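Local structure of uncharacterized protein (Bacteroides uniformis, 4IYK) at residues I104-R108 and A203-V207; E133-K137 and S169-N173; L136-L141 and D162-F166; K154-N158 and Q186-L191. The protein is of unknown function but probably binds carbohydrate, joining an N-terminal domain of the transthyretin clan to a C-terminal domain of the E-set clan. All coordinates share one frame; numbering follows the deposited sequence. Where two conformers were deposited one is given.

Contacts 2 and 3 both use strand 135-144, and contact 1 adjoins it through the neighbouring strand 196-206, whereas contact 4 ties two loops together, its centre about 17 Å from that of contact 3. Contact 1 is the buried one: apolar side chains meet between sheets, with no hydrogen bond across. Contacts 2 and 3 share Leu136 and Lys137 and lie partly at the surface. Both pair strand 135-144 with short strands through backbone hydrogen bonds, contact 2 briefly and with a water where the strands part, contact 3 over a longer run. Contact 4 relies on asparagine side-chain amides with a leucine and valine cluster beside them.

Contact 1: I104-R108 and A203-V207; sequences IPYIR and ALADV
Ala205 packs against two neighbours of the 104-108 segment at once: its CB lies 3.5 Å from Ile107 CD1 and 3.6 Å from Tyr106 CB. Two residues earlier on the same strand, Ala203 CB meets the other branch of the isoleucine, CG2, at 3.9 Å. Ile107 thus straddles the two alanines, its CG1 arm running out nearly straight (chi2 173°) until CD1 reaches Ala205. Just past the end of the strand, Val207 sets CG2 over one face of the Tyr106 ring, 4.1 Å from the ring centroid and 26° off the normal, a CH-pi contact displaced toward CD1, which is 3.7 Å from Val207 CG2. No hydrogen bond crosses between the segments; the direct contact is apolar packing. A serine in place of Tyr106 would probably leave Val207 CG2 without the ring face it rests on and Tyr83 without its edge-to-face partner. In the next shell, Tyr83 stacks edge-to-face with Tyr106, while Leu127 and Leu136 pack on Ile107. The backbone N of Ile107 is held by Asn216 OD1, which fixes the chain where strand 107-117 begins. That strand belongs to a three-stranded sheet and strand 196-206 to another, so small alanines facing a branched residue and an aromatic ring make up inter-sheet packing of a beta sandwich, consistent with the immunoglobulin-like E-set assignment of this domain.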
loop_
_atom_site.group_PDB
_atom_site.type_symbol
_atom_site.label_atom_id
_atom_site.label_comp_id
_atom_site.label_asym_id
_atom_site.label_seq_id
_atom_site.Cartn_x
_atom_site.Cartn_y
_atom_site.Cartn_z
ATOM N N ILE A 104 -6.558 10.270 3.108
ATOM C CA ILE A 104 -6.344 10.007 4.530
ATOM C C ILE A 104 -6.138 8.509 4.635
ATOM O O ILE A 104 -7.141 7.781 4.547
ATOM C CB ILE A 104 -7.508 10.508 5.465
ATOM C CG1 ILE A 104 -7.700 12.034 5.377
ATOM C CG2 ILE A 104 -7.288 10.041 6.933
ATOM C CD1 ILE A 104 -9.077 12.541 5.931
ATOM N N PRO A 105 -4.868 8.014 4.780
ATOM C CA PRO A 105 -4.673 6.560 4.940
ATOM C C PRO A 105 -5.275 6.102 6.259
ATOM O O PRO A 105 -5.384 6.920 7.182
ATOM C CB PRO A 105 -3.148 6.396 4.939
ATOM C CG PRO A 105 -2.615 7.693 5.410
ATOM C CD PRO A 105 -3.601 8.760 4.959
ATOM N N TYR A 106 -5.677 4.830 6.371
ATOM C CA TYR A 106 -6.210 4.365 7.656
ATOM C C TYR A 106 -5.099 4.345 8.698
ATOM O O TYR A 106 -5.302 4.725 9.843
ATOM C CB TYR A 106 -6.852 2.971 7.505
ATOM C CG TYR A 106 -8.001 2.944 6.521
ATOM C CD1 TYR A 106 -9.053 3.858 6.622
ATOM C CD2 TYR A 106 -8.050 2.001 5.499
ATOM C CE1 TYR A 106 -10.105 3.851 5.713
ATOM C CE2 TYR A 106 -9.100 1.982 4.582
ATOM C CZ TYR A 106 -10.128 2.914 4.695
ATOM O OH TYR A 106 -11.171 2.918 3.803
ATOM N N ILE A 107 -3.901 3.936 8.272
ATOM C CA ILE A 107 -2.714 3.831 9.109
ATOM C C ILE A 107 -1.495 4.401 8.376
ATOM O O ILE A 107 -1.304 4.120 7.190
ATOM C CB ILE A 107 -2.466 2.324 9.492
ATOM C CG1 ILE A 107 -3.605 1.770 10.391
ATOM C CG2 ILE A 107 -1.061 2.107 10.132
ATOM C CD1 ILE A 107 -3.529 0.301 10.653
ATOM N N ARG A 108 -0.620 5.109 9.125
ATOM C CA ARG A 108 0.684 5.567 8.638
ATOM C C ARG A 108 1.763 4.748 9.338
ATOM O O ARG A 108 1.724 4.637 10.560
ATOM C CB ARG A 108 0.884 7.067 8.935
ATOM C CG ARG A 108 0.024 7.997 8.124
ATOM C CD ARG A 108 0.258 9.467 8.493
ATOM N NE ARG A 108 -0.672 10.295 7.726
ATOM C CZ ARG A 108 -1.811 10.797 8.172
ATOM N NH1 ARG A 108 -2.136 10.693 9.457
ATOM N NH2 ARG A 108 -2.609 11.471 7.352
ATOM N N ALA A 203 0.531 -2.892 7.482
ATOM C CA ALA A 203 -0.373 -2.783 8.630
ATOM C C ALA A 203 -1.786 -2.703 8.127
ATOM O O ALA A 203 -2.095 -1.848 7.299
ATOM C CB ALA A 203 -0.040 -1.568 9.491
ATOM N N LEU A 204 -2.623 -3.645 8.582
ATOM C CA LEU A 204 -4.025 -3.766 8.201
ATOM C C LEU A 204 -4.923 -3.190 9.304
ATOM O O LEU A 204 -4.953 -3.688 10.435
ATOM C CB LEU A 204 -4.396 -5.240 7.881
ATOM C CG LEU A 204 -5.841 -5.480 7.355
ATOM C CD1 LEU A 204 -6.061 -4.816 5.992
ATOM C CD2 LEU A 204 -6.170 -7.002 7.291
ATOM N N ALA A 205 -5.667 -2.145 8.960
ATOM C CA ALA A 205 -6.603 -1.499 9.895
ATOM C C ALA A 205 -7.943 -2.225 9.951
ATOM O O ALA A 205 -8.255 -3.028 9.081
ATOM C CB ALA A 205 -6.832 -0.049 9.484
ATOM N N ASP A 206 -8.744 -1.875 10.957
ATOM C CA ASP A 206 -10.123 -2.286 11.184
ATOM C C ASP A 206 -10.928 -0.969 11.266
ATOM O O ASP A 206 -10.648 -0.132 12.133
ATOM C CB ASP A 206 -10.191 -3.163 12.442
ATOM C CG ASP A 206 -11.590 -3.533 12.900
ATOM O OD1 ASP A 206 -12.470 -3.739 12.029
ATOM O OD2 ASP A 206 -11.798 -3.641 14.120
ATOM N N VAL A 207 -11.806 -0.724 10.244
ATOM C CA VAL A 207 -12.591 0.500 10.001
ATOM C C VAL A 207 -14.014 0.151 9.491
ATOM O O VAL A 207 -14.169 -0.797 8.710
ATOM C CB VAL A 207 -11.868 1.422 8.950
ATOM C CG1 VAL A 207 -12.515 2.811 8.859
ATOM C CG2 VAL A 207 -10.364 1.543 9.203
#

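Contact 2: E133-K137 and S169-N173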
loop_
_atom_site.group_PDB
_atom_site.type_symbol
_atom_site.label_atom_id
_atom_site.label_comp_id
_atom_site.label_asym_id
_atom_site.label_seq_id
_atom_site.Cartn_x
_atom_site.Cartn_y
_atom_site.Cartn_z
ATOM N N GLU A 133 -10.903 6.774 15.364
ATOM C CA GLU A 133 -11.738 5.563 15.303
ATOM C C GLU A 133 -11.005 4.327 14.774
ATOM O O GLU A 133 -11.477 3.206 15.013
ATOM C CB GLU A 133 -13.012 5.810 14.454
ATOM C CG GLU A 133 -12.734 6.303 13.036
ATOM C CD GLU A 133 -13.872 6.240 12.030
ATOM O OE1 GLU A 133 -15.016 6.589 12.403
ATOM O OE2 GLU A 133 -13.609 5.875 10.858
ATOM N N VAL A 134 -9.866 4.510 14.048
ATOM C CA VAL A 134 -9.112 3.411 13.442
ATOM C C VAL A 134 -8.427 2.535 14.482
ATOM O O VAL A 134 -7.715 3.047 15.345
ATOM C CB VAL A 134 -8.057 3.889 12.395
ATOM C CG1 VAL A 134 -7.362 2.703 11.742
ATOM C CG2 VAL A 134 -8.688 4.785 11.337
ATOM N N LYS A 135 -8.602 1.207 14.337
ATOM C CA LYS A 135 -7.964 0.176 15.154
ATOM C C LYS A 135 -7.046 -0.706 14.282
ATOM O O LYS A 135 -7.123 -0.677 13.046
ATOM C CB LYS A 135 -9.008 -0.674 15.897
ATOM C CG LYS A 135 -9.841 0.144 16.893
ATOM C CD LYS A 135 -10.652 -0.753 17.838
ATOM C CE LYS A 135 -9.931 -0.984 19.145
ATOM N NZ LYS A 135 -10.814 -1.623 20.161
ATOM N N LEU A 136 -6.157 -1.468 14.933
ATOM C CA LEU A 136 -5.189 -2.332 14.270
ATOM C C LEU A 136 -5.644 -3.789 14.282
ATOM O O LEU A 136 -5.907 -4.336 15.347
ATOM C CB LEU A 136 -3.826 -2.196 14.964
ATOM C CG LEU A 136 -2.656 -3.024 14.394
ATOM C CD1 LEU A 136 -2.247 -2.536 13.004
ATOM C CD2 LEU A 136 -1.473 -2.953 15.323
ATOM N N LYS A 137 -5.693 -4.417 13.101
ATOM C CA LYS A 137 -6.105 -5.814 12.927
ATOM C C LYS A 137 -4.880 -6.724 12.713
ATOM O O LYS A 137 -4.789 -7.776 13.345
ATOM C CB LYS A 137 -7.083 -5.923 11.742
ATOM C CG LYS A 137 -7.872 -7.222 11.681
ATOM C CD LYS A 137 -8.765 -7.251 10.446
ATOM C CE LYS A 137 -9.448 -8.586 10.236
ATOM N NZ LYS A 137 -10.122 -8.667 8.913
ATOM N N SER A 169 -9.332 -6.533 17.433
ATOM C CA SER A 169 -8.462 -5.472 16.893
ATOM C C SER A 169 -8.101 -4.491 18.015
ATOM O O SER A 169 -8.945 -4.191 18.858
ATOM C CB SER A 169 -9.135 -4.760 15.728
ATOM O OG SER A 169 -10.379 -4.198 16.109
ATOM N N THR A 170 -6.824 -4.082 18.073
ATOM C CA THR A 170 -6.250 -3.290 19.162
ATOM C C THR A 170 -6.180 -1.775 18.855
ATOM O O THR A 170 -6.282 -1.359 17.696
ATOM C CB THR A 170 -4.852 -3.881 19.497
ATOM O OG1 THR A 170 -4.461 -3.479 20.805
ATOM C CG2 THR A 170 -3.770 -3.515 18.483
ATOM N N ALA A 171 -5.996 -0.961 19.912
ATOM C CA ALA A 171 -5.872 0.496 19.799
ATOM C C ALA A 171 -4.522 0.873 19.194
ATOM O O ALA A 171 -3.527 0.202 19.465
ATOM C CB ALA A 171 -6.019 1.147 21.163
ATOM N N ILE A 172 -4.478 1.968 18.415
ATOM C CA ILE A 172 -3.220 2.453 17.831
ATOM C C ILE A 172 -2.728 3.587 18.733
ATOM O O ILE A 172 -3.454 4.550 18.995
ATOM C CB ILE A 172 -3.316 2.866 16.328
ATOM C CG1 ILE A 172 -3.694 1.666 15.442
ATOM C CG2 ILE A 172 -1.987 3.505 15.818
ATOM C CD1 ILE A 172 -4.396 2.039 14.097
ATOM N N ASN A 173 -1.493 3.436 19.219
ATOM C CA ASN A 173 -0.773 4.378 20.063
ATOM C C ASN A 173 0.607 4.593 19.421
ATOM O O ASN A 173 1.405 3.659 19.364
ATOM C CB ASN A 173 -0.681 3.817 21.494
ATOM C CG ASN A 173 0.001 4.701 22.508
ATOM O OD1 ASN A 173 0.860 5.541 22.195
ATOM N ND2 ASN A 173 -0.337 4.481 23.772
HETATM O O HOH W 1 -6.711 3.542 17.758
#
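Thr170 O takes the shortest direct polar bond here, from Leu136 N at 2.8 Å; the N-H...O angle of 176° makes it almost straight, and the donor lies in the carbonyl plane. The return bond, Thr170 N to Leu136 O, is 2.9 Å and more bent at 147°, completing an antiparallel hydrogen-bonded pair. Beyond it the chains separate and a water takes over, donating to Val134 O at 2.7 Å and accepting from Ile172 N at 2.8 Å. Side chains follow the same division. Leu136 and Thr170 lie side by side on one face, Leu136 CB 3.8 Å from Thr170 CG2. Ile172 turns its side chain back toward the 133-137 segment: its CG1 is 3.9 Å from Leu136 CB, and its CD1 tip meets Val134 CG1 at 3.8 Å. Leu127 and Ala129 of strand 120-129, with Ile107, pack on this cluster. Toward the surface, Lys135 bends at its third torsion (95°), folding the methylenes over the partner strand so that CE comes 3.4 Å from Ser169 O. Ser169 OG instead binds Asp206 OD2, linking strand 169-171 to strand 196-206 across strand 135-144. The chemistry implies a short, partly solvated edge pairing: two backbone bonds set the register, a water satisfies the polar atoms where direct pairing stops, and Ile172 anchors the departing chain in the hydrophobic interior.

Contact 3: L136-L141 and D162-F166. With EDO (1,2-ethanediol), chain F.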
loop_
_atom_site.group_PDB
_atom_site.type_symbol
_atom_site.label_atom_id
_atom_site.label_comp_id
_atom_site.label_asym_id
_atom_site.label_seq_id
_atom_site.Cartn_x
_atom_site.Cartn_y
_atom_site.Cartn_z
ATOM N N LEU A 136 -6.157 -1.468 14.933
ATOM C CA LEU A 136 -5.189 -2.332 14.270
ATOM C C LEU A 136 -5.644 -3.789 14.282
ATOM O O LEU A 136 -5.907 -4.336 15.347
ATOM C CB LEU A 136 -3.826 -2.196 14.964
ATOM C CG LEU A 136 -2.656 -3.024 14.394
ATOM C CD1 LEU A 136 -2.247 -2.536 13.004
ATOM C CD2 LEU A 136 -1.473 -2.953 15.323
ATOM N N LYS A 137 -5.693 -4.417 13.101
ATOM C CA LYS A 137 -6.105 -5.814 12.927
ATOM C C LYS A 137 -4.880 -6.724 12.713
ATOM O O LYS A 137 -4.789 -7.776 13.345
ATOM C CB LYS A 137 -7.083 -5.923 11.742
ATOM C CG LYS A 137 -7.872 -7.222 11.681
ATOM C CD LYS A 137 -8.765 -7.251 10.446
ATOM C CE LYS A 137 -9.448 -8.586 10.236
ATOM N NZ LYS A 137 -10.122 -8.667 8.913
ATOM N N GLU A 138 -3.950 -6.333 11.827
ATOM C CA GLU A 138 -2.754 -7.129 11.520
ATOM C C GLU A 138 -1.501 -6.295 11.235
ATOM O O GLU A 138 -1.598 -5.180 10.719
ATOM C CB GLU A 138 -2.988 -8.017 10.276
ATOM C CG GLU A 138 -4.074 -9.087 10.380
ATOM C CD GLU A 138 -4.350 -9.875 9.112
ATOM O OE1 GLU A 138 -3.449 -9.953 8.246
ATOM O OE2 GLU A 138 -5.472 -10.413 8.981
ATOM N N ILE A 139 -0.316 -6.897 11.488
ATOM C CA ILE A 139 0.998 -6.352 11.108
ATOM C C ILE A 139 1.777 -7.507 10.455
ATOM O O ILE A 139 1.646 -8.677 10.864
ATOM C CB ILE A 139 1.813 -5.605 12.212
ATOM C CG1 ILE A 139 2.075 -6.494 13.453
ATOM C CG2 ILE A 139 1.155 -4.256 12.570
ATOM C CD1 ILE A 139 3.230 -6.033 14.385
ATOM N N GLN A 140 2.535 -7.185 9.394
ATOM C CA GLN A 140 3.269 -8.200 8.674
ATOM C C GLN A 140 4.457 -7.627 7.947
ATOM O O GLN A 140 4.398 -6.511 7.401
ATOM C CB GLN A 140 2.342 -8.927 7.673
ATOM C CG GLN A 140 2.991 -10.149 7.011
ATOM C CD GLN A 140 1.971 -11.110 6.465
ATOM O OE1 GLN A 140 0.772 -10.877 6.502
ATOM N NE2 GLN A 140 2.427 -12.166 5.872
ATOM N N LEU A 141 5.546 -8.421 7.938
ATOM C CA LEU A 141 6.754 -8.139 7.191
ATOM C C LEU A 141 6.704 -9.004 5.942
ATOM O O LEU A 141 6.981 -10.206 6.000
ATOM C CB LEU A 141 8.042 -8.372 8.030
ATOM C CG LEU A 141 9.385 -8.078 7.327
ATOM C CD1 LEU A 141 9.458 -6.617 6.817
ATOM C CD2 LEU A 141 10.574 -8.376 8.264
ATOM N N ASP A 162 6.937 -13.193 11.462
ATOM C CA ASP A 162 6.841 -12.230 10.360
ATOM C C ASP A 162 5.456 -11.575 10.305
ATOM O O ASP A 162 5.249 -10.661 9.510
ATOM C CB ASP A 162 7.129 -12.931 9.019
ATOM C CG ASP A 162 6.201 -14.114 8.761
ATOM O OD1 ASP A 162 6.160 -15.039 9.618
ATOM O OD2 ASP A 162 5.510 -14.117 7.700
ATOM N N LYS A 163 4.506 -12.077 11.120
ATOM C CA LYS A 163 3.127 -11.625 11.119
ATOM C C LYS A 163 2.487 -11.736 12.514
ATOM O O LYS A 163 2.713 -12.715 13.219
ATOM C CB LYS A 163 2.339 -12.487 10.102
ATOM C CG LYS A 163 0.845 -12.154 9.966
ATOM C CD LYS A 163 0.140 -13.148 9.043
ATOM C CE LYS A 163 -1.278 -12.703 8.764
ATOM N NZ LYS A 163 -2.034 -13.708 7.977
ATOM N N GLN A 164 1.670 -10.733 12.886
ATOM C CA GLN A 164 0.919 -10.750 14.136
ATOM C C GLN A 164 -0.513 -10.303 13.876
ATOM O O GLN A 164 -0.753 -9.336 13.135
ATOM C CB GLN A 164 1.569 -9.922 15.251
ATOM C CG GLN A 164 1.022 -10.311 16.637
ATOM C CD GLN A 164 1.501 -9.463 17.780
ATOM O OE1 GLN A 164 2.220 -8.477 17.595
ATOM N NE2 GLN A 164 1.074 -9.816 18.994
ATOM N N VAL A 165 -1.474 -11.063 14.447
ATOM C CA VAL A 165 -2.909 -10.804 14.292
ATOM C C VAL A 165 -3.444 -10.405 15.649
ATOM O O VAL A 165 -3.109 -11.025 16.678
ATOM C CB VAL A 165 -3.690 -12.002 13.668
ATOM C CG1 VAL A 165 -5.198 -11.714 13.574
ATOM C CG2 VAL A 165 -3.128 -12.368 12.291
ATOM N N PHE A 166 -4.231 -9.326 15.658
ATOM C CA PHE A 166 -4.863 -8.816 16.873
ATOM C C PHE A 166 -6.354 -9.137 16.799
ATOM O O PHE A 166 -7.044 -8.701 15.868
ATOM C CB PHE A 166 -4.585 -7.306 17.073
ATOM C CG PHE A 166 -3.108 -6.982 16.986
ATOM C CD1 PHE A 166 -2.518 -6.662 15.766
ATOM C CD2 PHE A 166 -2.304 -7.005 18.123
ATOM C CE1 PHE A 166 -1.145 -6.429 15.674
ATOM C CE2 PHE A 166 -0.931 -6.743 18.033
ATOM C CZ PHE A 166 -0.364 -6.446 16.809
HETATM C C1 EDO F . -5.593 -14.652 16.031
HETATM O O1 EDO F . -6.787 -14.429 15.297
HETATM C C2 EDO F . -5.314 -13.419 16.920
HETATM O O2 EDO F . -4.152 -13.623 17.703
HETATM O O HOH W 2 -5.000 -13.218 8.221
HETATM O O HOH W 3 5.359 -12.415 5.687
#
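Lys163 reaches across strand 136-141, meeting Gln140 first and Glu138 last. Its CB lies 3.9 Å from Gln140 CG; Lys163 CG then passes 3.7 Å from Ile139 O, and Lys163 CD comes 3.5 Å from Gln140 OE1. CE is 3.5 Å from Glu138 OE1, but the NZ tip stays 4.0 Å from Glu138 OE1, too far for a salt bridge. A water closes the gap, accepting from Lys163 NZ at 3.0 Å and donating to Glu138 OE2. The reach depends on a fully extended chain whose CG stands opposite the backbone N (chi1 180°). Nearby, a second water links Gln140 NE2, Leu141 O and Asp162 OD2, joining amide and carboxylate that do not touch directly. On the face of Ile139, apolar contacts dominate. Leu136 CD2 approaches Phe166 CE1 to 3.5 Å, and Ile139 CG1 comes to the ring edge, 3.9 Å from CE1 of Phe166; Leu127 packs on both aliphatic residues from strand 120-129. Four backbone bonds hold the strands: Phe166 N to Lys137 O, a reciprocal pair between Ile139 and Gln164, and Leu141 N to Asp162 O. On the outer side, Val165 O accepts from a 1,2-ethanediol, probably left from crystallisation. Against strand 196-206, Lys137 and Glu138 both face Leu204, and Lys137 has phi/psi of -103°/-47°. This is a classic beta bulge in an antiparallel sheet, here one of the two sheets of an E-set-like sandwich.

Contact 4: K154-N158 and Q186-L191; sequences KLTLN and QNADVL
Asn158 and Asn187 are joined by two hydrogen bonds from a single side-chain amide. With CG set beside its own backbone N (chi1 -72°), the Asn187 amide faces Asn158. Asn187 OD1 accepts from Asn158 N at 2.7 Å; the bond is almost straight (N-H...O 176°) and arrives in the carbonyl plane, on a lone pair. Asn187 ND2 returns a bond to Asn158 O at 3.1 Å and also bonds Asp183 O, which helps fix the amide's rotation. Asn158 ND2 gives a straight bond of 2.8 Å to Gln186 O, and the two side-chain amide planes lie 21° apart. An alanine at Asn187 would probably leave Asn158 N and O without these mates and weaken the hold on that end of the 154-158 loop. These loops follow strands 135-144 and 178-183, which belong to different sheets, so the bonds clasp one end of the E-set-like beta sandwich. A water also bridges the segments, accepting from Asn158 ND2 and donating to Asp189 OD2. Among apolar contacts, Leu157 CD2 sits 3.9 Å from Val190 CG2 and 4.0 Å from Leu191 CD1, while Leu155 CD1 meets Leu191 CD2 at 3.8 Å. Ile182 packs beneath Leu157, Asn187 and Leu191.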
loop_
_atom_site.group_PDB
_atom_site.type_symbol
_atom_site.label_atom_id
_atom_site.label_comp_id
_atom_site.label_asym_id
_atom_site.label_seq_id
_atom_site.Cartn_x
_atom_site.Cartn_y
_atom_site.Cartn_z
ATOM N N LYS A 154 3.768 -12.194 -2.279
ATOM C CA LYS A 154 4.534 -12.568 -1.095
ATOM C C LYS A 154 4.899 -14.037 -1.072
ATOM O O LYS A 154 4.218 -14.877 -1.679
ATOM C CB LYS A 154 3.710 -12.238 0.172
ATOM C CG LYS A 154 2.387 -13.006 0.251
ATOM C CD LYS A 154 1.494 -12.534 1.389
ATOM C CE LYS A 154 0.168 -13.283 1.310
ATOM N NZ LYS A 154 -0.576 -13.195 2.580
ATOM N N LEU A 155 5.974 -14.334 -0.324
ATOM C CA LEU A 155 6.468 -15.678 -0.082
ATOM C C LEU A 155 5.811 -16.213 1.183
ATOM O O LEU A 155 5.424 -15.444 2.050
ATOM C CB LEU A 155 8.003 -15.658 0.066
ATOM C CG LEU A 155 8.776 -15.216 -1.175
ATOM C CD1 LEU A 155 10.225 -14.861 -0.811
ATOM C CD2 LEU A 155 8.710 -16.299 -2.279
ATOM N N THR A 156 5.645 -17.527 1.255
ATOM C CA THR A 156 5.075 -18.226 2.414
ATOM C C THR A 156 6.272 -18.548 3.305
ATOM O O THR A 156 7.203 -19.224 2.844
ATOM C CB THR A 156 4.328 -19.464 1.921
ATOM O OG1 THR A 156 3.357 -19.030 0.977
ATOM C CG2 THR A 156 3.692 -20.265 3.062
ATOM N N LEU A 157 6.244 -18.069 4.553
ATOM C CA LEU A 157 7.370 -18.209 5.475
ATOM C C LEU A 157 7.071 -19.065 6.702
ATOM O O LEU A 157 5.934 -19.121 7.161
ATOM C CB LEU A 157 7.825 -16.804 5.933
ATOM C CG LEU A 157 8.244 -15.796 4.827
ATOM C CD1 LEU A 157 8.491 -14.418 5.421
ATOM C CD2 LEU A 157 9.488 -16.291 4.033
ATOM N N ASN A 158 8.145 -19.639 7.290
ATOM C CA ASN A 158 8.073 -20.439 8.510
ATOM C C ASN A 158 8.459 -19.633 9.735
ATOM O O ASN A 158 9.317 -18.760 9.636
ATOM C CB ASN A 158 9.019 -21.624 8.410
ATOM C CG ASN A 158 8.858 -22.494 7.207
ATOM O OD1 ASN A 158 7.764 -22.947 6.881
ATOM N ND2 ASN A 158 9.980 -22.850 6.600
ATOM N N GLN A 186 15.632 -20.736 8.764
ATOM C CA GLN A 186 14.336 -21.406 8.794
ATOM C C GLN A 186 13.551 -21.176 7.493
ATOM O O GLN A 186 12.519 -21.815 7.288
ATOM C CB GLN A 186 13.523 -20.888 10.007
ATOM C CG GLN A 186 14.031 -21.488 11.353
ATOM C CD GLN A 186 13.914 -22.984 11.407
ATOM O OE1 GLN A 186 14.907 -23.737 11.281
ATOM N NE2 GLN A 186 12.688 -23.460 11.504
ATOM N N ASN A 187 14.049 -20.269 6.616
ATOM C CA ASN A 187 13.399 -19.886 5.381
ATOM C C ASN A 187 14.354 -19.893 4.182
ATOM O O ASN A 187 14.121 -19.188 3.196
ATOM C CB ASN A 187 12.787 -18.496 5.590
ATOM C CG ASN A 187 11.589 -18.563 6.506
ATOM O OD1 ASN A 187 10.580 -19.157 6.156
ATOM N ND2 ASN A 187 11.727 -18.098 7.743
ATOM N N ALA A 188 15.392 -20.734 4.233
ATOM C CA ALA A 188 16.415 -20.816 3.170
ATOM C C ALA A 188 15.861 -21.307 1.823
ATOM O O ALA A 188 16.468 -21.056 0.797
ATOM C CB ALA A 188 17.539 -21.727 3.617
ATOM N N ASP A 189 14.723 -22.008 1.833
ATOM C CA ASP A 189 14.084 -22.564 0.636
ATOM C C ASP A 189 13.544 -21.446 -0.298
ATOM O O ASP A 189 13.638 -21.581 -1.526
ATOM C CB ASP A 189 12.949 -23.551 1.042
ATOM C CG ASP A 189 11.778 -22.972 1.824
ATOM O OD1 ASP A 189 11.983 -21.980 2.578
ATOM O OD2 ASP A 189 10.652 -23.514 1.699
ATOM N N VAL A 190 13.035 -20.348 0.272
ATOM C CA VAL A 190 12.456 -19.251 -0.519
ATOM C C VAL A 190 13.251 -17.933 -0.379
ATOM O O VAL A 190 13.034 -17.025 -1.171
ATOM C CB VAL A 190 10.945 -19.046 -0.241
ATOM C CG1 VAL A 190 10.156 -20.300 -0.632
ATOM C CG2 VAL A 190 10.668 -18.633 1.212
ATOM N N LEU A 191 14.151 -17.822 0.620
ATOM C CA LEU A 191 15.011 -16.634 0.794
ATOM C C LEU A 191 16.424 -17.133 0.619
ATOM O O LEU A 191 17.063 -17.552 1.578
ATOM C CB LEU A 191 14.772 -15.953 2.167
ATOM C CG LEU A 191 13.388 -15.289 2.350
ATOM C CD1 LEU A 191 13.186 -14.869 3.789
ATOM C CD2 LEU A 191 13.214 -14.101 1.439
HETATM O O HOH W 4 8.178 -22.123 1.837
HETATM O O HOH W 5 9.570 -24.425 4.094
#